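Side-chain contacts in HD-GYP domain-containing protein (Bdellovibrio bacteriovorus, PDB 3TM8), which binds a two-iron centre in an HD-GYP domain and probably belongs to the cyclic-di-GMP phosphodiesterases, although its own activity is not established: residues V250-I253 with I254-E258; W229-H232 with P233-A237. All coordinates share one frame; numbering follows the deposited sequence.

Interactions 1 and 2 sit on helices 248-256 and 223-240, which follow each other in the chain, and their centres are 9 Å apart. Both are local contacts along one helix, and both supply ligands to the same iron: His257 and Glu258 from interaction 1, His232 from interaction 2. Interaction 1 is the more buried and lies at the end of its helix. Isoleucines, stacked amides and a ring N-H bonded to a main-chain oxygen carry it. Interaction 2 lies within a helix kinked at a proline; one flank carries exposed charged chains, and the other faces the metal and a phosphate. The two meet where Glu258 packs on Trp229 and Pro233.

Interaction 1 (V250-I253 with I254-E258); sequences VINI and IGQHE. With FE (Fe (III) ion), chain E.
Ile254 packs along the turn before it. Its CG1 lies 3.3 Å from Val250 O, and its CD1 meets Val250 CG1 at 4.0 Å, the two side chains crossing at a slant. The same carbonyl takes a nearly straight bond from Ile254 N (171°). Outside the segments, Val250 reaches Leu198 and Leu202, and Ile254 reaches Val240.

Ile253 works through its carbonyl. Its O accepts His257 ND1 at 3.1 Å, in both the carbonyl plane and the ring plane, and a weak bond from His257 N. A further weak bond runs from ND1 to Ile254 O. The imidazole can reach back because CG sits between the backbone N and the carbonyl carbon (chi1 73°). NE2 of His257 is left to bind the iron at 2.2 Å. This end of helix 248-256 supplies two ligands, His257 and Glu258, to the two-iron site of the HD domain. Asp204, His232 and a water also coordinate this metal.

Asn252 and Gln256 lie side by side with their amide planes stacked, 8° apart. OD1 of Asn252 stays 4.0 Å from NE2 of Gln256. Their polar atoms have other partners: Asn252 OD1 bonds Gln248 NE2 one turn back, Asn252 ND2 bonds Asp275 OD2, and Gln256 OE1 bonds Asp275 N.

Interaction 2 (W229-H232 with P233-A237); sequences WKKH and PIEGA. With FE (Fe (III) ion), chain E; PO4 (phosphate ion), chain C.
Pro233 lays its CD over one face of the His232 imidazole, 3.4 Å from the ring centroid and 19° off the normal, a CH-pi contact. Trp229 presents a face of its indole to CE1 of the same imidazole.

Hydrogen bonds hold both rings. CG of His232 lies between its backbone N and carbonyl carbon (chi1 83°), which turns ND1 back to Trp229 O. This short bond, 2.6 Å from His232 ND1 to Trp229 O, lies in the carbonyl plane and close to the ring plane. Together with the iron bond at NE2, it fixes the ring's rotation. Trp229 O also accepts His232 N. Trp229 NE1 gives an almost straight bond (176°) to phosphate O1, 3.0 Å away near the indole plane.

Pro233 has no N-H for the turn before it, and the helix kinks here. Regular bonding resumes with Glu235 N to Lys231 O and Gly236 N to His232 O. On the exposed flank, NZ of Lys231 stays 6.4 Å from OE2 of Glu235, too far for a salt bridge.

NE2 of His232 binds iron at 2.2 Å. O4 of a phosphate, probably from the crystallisation liquor, binds it at 2.1 Å. This is part of the two-iron site of this HD-GYP protein, built on the HD-domain helices.

Interaction 1 (V250-I253 with I254-E258)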
# COMPACT_ATOMS: atom_id res chain seq x y z
N VAL A 250 11.80 2.80 -9.33
CA VAL A 250 11.16 1.87 -8.41
C VAL A 250 12.21 1.11 -7.59
O VAL A 250 12.08 0.98 -6.36
CB VAL A 250 10.24 0.91 -9.18
CG1 VAL A 250 9.69 -0.17 -8.27
CG2 VAL A 250 9.10 1.70 -9.85
N ILE A 251 13.25 0.62 -8.25
CA ILE A 251 14.37 -0.00 -7.57
C ILE A 251 14.99 0.96 -6.56
O ILE A 251 15.29 0.58 -5.43
CB ILE A 251 15.46 -0.48 -8.56
CG1 ILE A 251 14.90 -1.57 -9.49
CG2 ILE A 251 16.71 -0.97 -7.82
CD1 ILE A 251 15.70 -1.75 -10.77
N ASN A 252 15.18 2.21 -6.96
CA ASN A 252 15.74 3.21 -6.05
C ASN A 252 14.87 3.42 -4.82
O ASN A 252 15.38 3.52 -3.71
CB ASN A 252 15.93 4.55 -6.75
CG ASN A 252 17.02 4.51 -7.80
OD1 ASN A 252 17.82 3.57 -7.84
ND2 ASN A 252 17.06 5.53 -8.65
N ILE A 253 13.56 3.50 -5.02
CA ILE A 253 12.66 3.70 -3.89
C ILE A 253 12.68 2.49 -2.95
O ILE A 253 12.76 2.63 -1.73
CB ILE A 253 11.25 4.05 -4.37
CG1 ILE A 253 11.25 5.46 -4.98
CG2 ILE A 253 10.25 3.96 -3.23
CD1 ILE A 253 10.00 5.77 -5.80
N ILE A 254 12.63 1.29 -3.51
CA ILE A 254 12.69 0.09 -2.68
C ILE A 254 13.97 0.09 -1.82
O ILE A 254 13.92 -0.19 -0.61
CB ILE A 254 12.58 -1.18 -3.54
CG1 ILE A 254 11.16 -1.30 -4.09
CG2 ILE A 254 12.93 -2.42 -2.72
CD1 ILE A 254 11.01 -2.34 -5.18
N GLY A 255 15.09 0.44 -2.43
CA GLY A 255 16.37 0.38 -1.75
C GLY A 255 16.73 1.58 -0.89
O GLY A 255 17.52 1.44 0.04
N GLN A 256 16.17 2.75 -1.19
CA GLN A 256 16.62 3.99 -0.54
C GLN A 256 15.60 4.61 0.41
O GLN A 256 15.87 5.66 1.01
CB GLN A 256 17.03 5.04 -1.58
CG GLN A 256 18.13 4.61 -2.53
CD GLN A 256 18.38 5.66 -3.61
OE1 GLN A 256 17.77 6.73 -3.61
NE2 GLN A 256 19.29 5.36 -4.53
N HIS A 257 14.43 4.00 0.55
CA HIS A 257 13.34 4.69 1.24
C HIS A 257 13.53 4.79 2.75
O HIS A 257 12.76 5.48 3.41
CB HIS A 257 12.01 4.00 0.95
CG HIS A 257 11.86 2.69 1.66
ND1 HIS A 257 12.22 1.49 1.09
CD2 HIS A 257 11.43 2.40 2.91
CE1 HIS A 257 12.00 0.51 1.95
NE2 HIS A 257 11.53 1.04 3.07
N GLU A 258 14.52 4.09 3.31
CA GLU A 258 14.83 4.23 4.74
C GLU A 258 16.00 5.18 4.97
O GLU A 258 16.44 5.38 6.10
CB GLU A 258 15.14 2.88 5.38
CG GLU A 258 13.97 1.90 5.37
CD GLU A 258 12.76 2.36 6.16
OE1 GLU A 258 12.81 3.42 6.83
OE2 GLU A 258 11.74 1.65 6.12
FE FE E . 10.60 0.21 4.90
O HOH W 1 9.28 1.61 4.80

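Interaction 2 (W229-H232 with P233-A237)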
# COMPACT_ATOMS: atom_id res chain seq x y z
N TRP A 229 15.26 -5.59 10.76
CA TRP A 229 14.61 -4.46 10.11
C TRP A 229 15.57 -3.68 9.19
O TRP A 229 15.21 -3.33 8.06
CB TRP A 229 13.97 -3.54 11.16
CG TRP A 229 13.22 -2.39 10.57
CD1 TRP A 229 11.89 -2.35 10.26
CD2 TRP A 229 13.76 -1.12 10.22
NE1 TRP A 229 11.57 -1.13 9.74
CE2 TRP A 229 12.70 -0.35 9.69
CE3 TRP A 229 15.04 -0.55 10.28
CZ2 TRP A 229 12.87 0.96 9.25
CZ3 TRP A 229 15.21 0.75 9.84
CH2 TRP A 229 14.13 1.49 9.32
N LYS A 230 16.79 -3.42 9.65
CA LYS A 230 17.72 -2.63 8.85
C LYS A 230 18.07 -3.26 7.51
O LYS A 230 18.49 -2.56 6.59
CB LYS A 230 19.00 -2.31 9.64
CG LYS A 230 18.79 -1.27 10.73
CD LYS A 230 20.07 -0.99 11.49
CE LYS A 230 19.83 0.00 12.62
NZ LYS A 230 21.04 0.16 13.48
N LYS A 231 17.93 -4.58 7.40
CA LYS A 231 18.26 -5.28 6.16
C LYS A 231 17.22 -5.11 5.04
O LYS A 231 17.53 -5.35 3.87
CB LYS A 231 18.45 -6.77 6.43
CG LYS A 231 19.61 -7.09 7.37
CD LYS A 231 19.71 -8.59 7.64
CE LYS A 231 21.03 -8.97 8.29
NZ LYS A 231 21.25 -8.33 9.62
N HIS A 232 15.99 -4.73 5.38
CA HIS A 232 14.92 -4.86 4.38
C HIS A 232 15.06 -4.04 3.08
O HIS A 232 14.74 -4.55 2.01
CB HIS A 232 13.51 -4.74 5.01
CG HIS A 232 13.04 -3.34 5.22
ND1 HIS A 232 13.35 -2.61 6.35
CD2 HIS A 232 12.23 -2.55 4.48
CE1 HIS A 232 12.77 -1.42 6.28
NE2 HIS A 232 12.09 -1.36 5.15
N PRO A 233 15.52 -2.78 3.16
CA PRO A 233 15.64 -2.06 1.88
C PRO A 233 16.75 -2.66 1.02
O PRO A 233 16.63 -2.73 -0.20
CB PRO A 233 16.01 -0.63 2.29
CG PRO A 233 15.92 -0.57 3.77
CD PRO A 233 15.89 -1.95 4.32
N ILE A 234 17.83 -3.07 1.67
CA ILE A 234 18.98 -3.64 0.98
C ILE A 234 18.59 -4.95 0.29
O ILE A 234 18.85 -5.14 -0.90
CB ILE A 234 20.15 -3.88 1.95
CG1 ILE A 234 20.61 -2.54 2.55
CG2 ILE A 234 21.31 -4.58 1.23
CD1 ILE A 234 21.63 -2.68 3.67
N GLU A 235 17.96 -5.84 1.05
CA GLU A 235 17.53 -7.12 0.52
C GLU A 235 16.45 -6.96 -0.55
O GLU A 235 16.49 -7.62 -1.58
CB GLU A 235 17.04 -8.04 1.64
CG GLU A 235 18.17 -8.57 2.51
CD GLU A 235 17.71 -9.66 3.46
OE1 GLU A 235 16.48 -9.88 3.55
OE2 GLU A 235 18.57 -10.28 4.11
N GLY A 236 15.49 -6.08 -0.28
CA GLY A 236 14.43 -5.82 -1.23
C GLY A 236 14.97 -5.38 -2.58
O GLY A 236 14.59 -5.91 -3.63
N ALA A 237 15.88 -4.41 -2.56
CA ALA A 237 16.44 -3.89 -3.80
C ALA A 237 17.32 -4.91 -4.51
O ALA A 237 17.29 -5.02 -5.74
CB ALA A 237 17.22 -2.61 -3.52
FE FE E . 10.60 0.21 4.90
P PO4 C . 8.95 0.40 7.65
O1 PO4 C . 8.78 -0.30 8.98
O2 PO4 C . 7.63 0.80 7.05
O3 PO4 C . 9.70 1.73 7.84
O4 PO4 C . 9.80 -0.45 6.73
O HOH W 1 9.28 1.61 4.80